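Local coordinates for protein alpha-fucosidase GH29 (Fusarium graminearum, PDB 4PSR) that hydrolyses alpha-L-fucosides as a family 29 glycoside hydrolase, probably removing fucose from the carbohydrate of glycoproteins, at residues Val31-Gly36 with Ala120-Glu125. Residues are numbered along the deposited sequence; the frame is centred on the assembly and turned at random.
Sequences VYWHWG and AGPVAE. With FUL (beta-L-fucopyranose), chain M.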
loop_
_atom_site.group_PDB
_atom_site.type_symbol
_atom_site.label_atom_id
_atom_site.label_comp_id
_atom_site.label_asym_id
_atom_site.label_seq_id
_atom_site.Cartn_x
_atom_site.Cartn_y
_atom_site.Cartn_z
ATOM N N VAL A 31 0.350 5.085 7.866
ATOM C CA VAL A 31 1.658 5.712 7.878
ATOM C C VAL A 31 2.681 4.830 8.588
ATOM O O VAL A 31 2.444 4.303 9.664
ATOM C CB VAL A 31 1.608 7.114 8.565
ATOM C CG1 VAL A 31 3.007 7.690 8.738
ATOM C CG2 VAL A 31 0.734 8.066 7.764
ATOM N N TYR A 32 3.863 4.711 7.997
ATOM C CA TYR A 32 4.990 4.062 8.645
ATOM C C TYR A 32 6.260 4.869 8.433
ATOM O O TYR A 32 6.233 5.900 7.775
ATOM C CB TYR A 32 5.159 2.574 8.262
ATOM C CG TYR A 32 5.708 2.164 6.891
ATOM C CD1 TYR A 32 6.442 0.993 6.782
ATOM C CD2 TYR A 32 5.434 2.869 5.739
ATOM C CE1 TYR A 32 6.913 0.557 5.581
ATOM C CE2 TYR A 32 5.909 2.437 4.507
ATOM C CZ TYR A 32 6.630 1.279 4.434
ATOM O OH TYR A 32 7.067 0.852 3.176
ATOM N N TRP A 33 7.349 4.431 9.050
ATOM C CA TRP A 33 8.571 5.213 9.024
ATOM C C TRP A 33 9.815 4.337 8.963
ATOM O O TRP A 33 10.012 3.456 9.788
ATOM C CB TRP A 33 8.649 6.194 10.226
ATOM C CG TRP A 33 8.195 5.649 11.533
ATOM C CD1 TRP A 33 8.954 5.095 12.516
ATOM C CD2 TRP A 33 6.863 5.688 12.035
ATOM N NE1 TRP A 33 8.169 4.748 13.602
ATOM C CE2 TRP A 33 6.876 5.090 13.312
ATOM C CE3 TRP A 33 5.649 6.112 11.503
ATOM C CZ2 TRP A 33 5.724 4.941 14.066
ATOM C CZ3 TRP A 33 4.499 5.955 12.265
ATOM C CH2 TRP A 33 4.548 5.369 13.520
ATOM N N HIS A 34 10.647 4.650 7.981
ATOM C CA HIS A 34 11.975 4.060 7.864
ATOM C C HIS A 34 12.949 4.875 8.712
ATOM O O HIS A 34 13.596 5.794 8.218
ATOM C CB HIS A 34 12.447 4.055 6.401
ATOM C CG HIS A 34 11.828 2.992 5.540
ATOM N ND1 HIS A 34 10.488 2.950 5.213
ATOM C CD2 HIS A 34 12.400 1.944 4.895
ATOM C CE1 HIS A 34 10.264 1.911 4.420
ATOM N NE2 HIS A 34 11.408 1.292 4.209
ATOM N N TRP A 35 13.081 4.481 9.968
ATOM C CA TRP A 35 13.952 5.168 10.908
ATOM C C TRP A 35 14.709 4.131 11.675
ATOM O O TRP A 35 14.115 3.242 12.275
ATOM C CB TRP A 35 13.121 6.015 11.866
ATOM C CG TRP A 35 13.921 6.809 12.864
ATOM C CD1 TRP A 35 14.844 7.773 12.605
ATOM C CD2 TRP A 35 13.854 6.679 14.279
ATOM N NE1 TRP A 35 15.352 8.253 13.783
ATOM C CE2 TRP A 35 14.751 7.598 14.826
ATOM C CE3 TRP A 35 13.111 5.862 15.136
ATOM C CZ2 TRP A 35 14.921 7.752 16.206
ATOM C CZ3 TRP A 35 13.268 6.019 16.512
ATOM C CH2 TRP A 35 14.171 6.951 17.027
ATOM N N GLY A 36 16.033 4.220 11.660
ATOM C CA GLY A 36 16.842 3.243 12.375
ATOM C C GLY A 36 18.329 3.542 12.285
ATOM O O GLY A 36 18.703 4.639 11.942
ATOM N N ALA A 120 -0.769 2.545 11.673
ATOM C CA ALA A 120 0.508 3.199 11.772
ATOM C C ALA A 120 1.509 2.330 12.494
ATOM O O ALA A 120 1.127 1.456 13.283
ATOM C CB ALA A 120 0.370 4.552 12.503
ATOM N N GLY A 121 2.787 2.579 12.238
ATOM C CA GLY A 121 3.816 1.929 13.019
ATOM C C GLY A 121 5.176 2.004 12.377
ATOM O O GLY A 121 5.333 2.551 11.285
ATOM N N PRO A 122 6.177 1.427 13.046
ATOM C CA PRO A 122 7.569 1.500 12.597
ATOM C C PRO A 122 7.962 0.400 11.613
ATOM O O PRO A 122 7.390 -0.685 11.593
ATOM C CB PRO A 122 8.363 1.227 13.871
ATOM C CG PRO A 122 7.431 0.293 14.667
ATOM C CD PRO A 122 6.048 0.825 14.393
ATOM N N VAL A 123 9.002 0.687 10.847
ATOM C CA VAL A 123 9.897 -0.359 10.385
ATOM C C VAL A 123 10.567 -0.909 11.639
ATOM O O VAL A 123 11.277 -0.185 12.349
ATOM C CB VAL A 123 10.950 0.182 9.382
ATOM C CG1 VAL A 123 12.032 -0.852 9.123
ATOM C CG2 VAL A 123 10.269 0.583 8.092
ATOM N N ALA A 124 10.311 -2.176 11.961
ATOM C CA ALA A 124 10.879 -2.789 13.164
ATOM C C ALA A 124 12.254 -3.380 12.884
ATOM O O ALA A 124 13.103 -3.438 13.790
ATOM C CB ALA A 124 9.962 -3.856 13.721
ATOM N N GLU A 125 12.473 -3.855 11.652
ATOM C CA GLU A 125 13.802 -4.339 11.244
ATOM C C GLU A 125 13.852 -4.192 9.729
ATOM O O GLU A 125 12.989 -4.750 9.043
ATOM C CB GLU A 125 14.038 -5.780 11.648
ATOM C CG GLU A 125 15.422 -6.254 11.185
ATOM C CD GLU A 125 15.879 -7.566 11.748
ATOM O OE1 GLU A 125 15.270 -8.086 12.683
ATOM O OE2 GLU A 125 16.886 -8.102 11.196
HETATM C C1 FUL M . 12.241 -1.970 -0.799
HETATM C C2 FUL M . 13.423 -1.818 0.136
HETATM O O2 FUL M . 14.631 -2.362 -0.419
HETATM C C3 FUL M . 13.570 -0.339 0.381
HETATM O O3 FUL M . 14.707 -0.119 1.186
HETATM C C4 FUL M . 12.308 0.134 1.056
HETATM O O4 FUL M . 12.194 -0.488 2.333
HETATM C C5 FUL M . 11.110 -0.199 0.176
HETATM C C6 FUL M . 9.788 0.171 0.814
HETATM O O5 FUL M . 11.049 -1.583 -0.158
HETATM O O1 FUL M . 12.109 -3.328 -1.131
HETATM O O HOH W 1 11.539 2.547 12.796
#
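His34, just past the end of strand 31-33, meets Val123 of the neighbouring parallel strand at the mouth of a TIM barrel, beside the bound fucose. From CB the histidine starts away from the 120-125 strand; with chi1 at -77° CG is anti to the carbonyl carbon, and ring atoms CG, ND1 and CE1 all come within 3.9 Å of Val123 CG2, with CD2 4.1 Å from the same methyl. That methyl sits over the centre of the ring in a CH-pi contact, 3.8 Å from its centroid. ND1 is hydrogen-bonded to Asn342 OD1, while at the far tip NE2 and O4 of the bound beta-L-fucopyranose share a hydrogen bond of 2.7 Å, with O4 in the plane of the ring. Hydrogen bonds at both ring nitrogens and a methyl over one face thus fix the imidazole's rotation. On the side of the sheet facing the surrounding helices, Trp33 lies over the backbone of Gly121 and Pro122: Gly121 O is above the indole's centre, and Pro122 CA makes a CH-pi contact at 3.8 Å from the five-membered ring centroid. The strands themselves are joined by backbone hydrogen bonds from Gly121 N to Val31 O and from Val123 N to Trp33 O, each 3.1 Å; further on, a water bridges Trp35 O and Val123 O. Strands 337-343 and 165-170 flank the pair within the eight-stranded barrel, helix 105-114 packs against Val31, Trp33 and Ala120, and Tyr32 turns inward with His34.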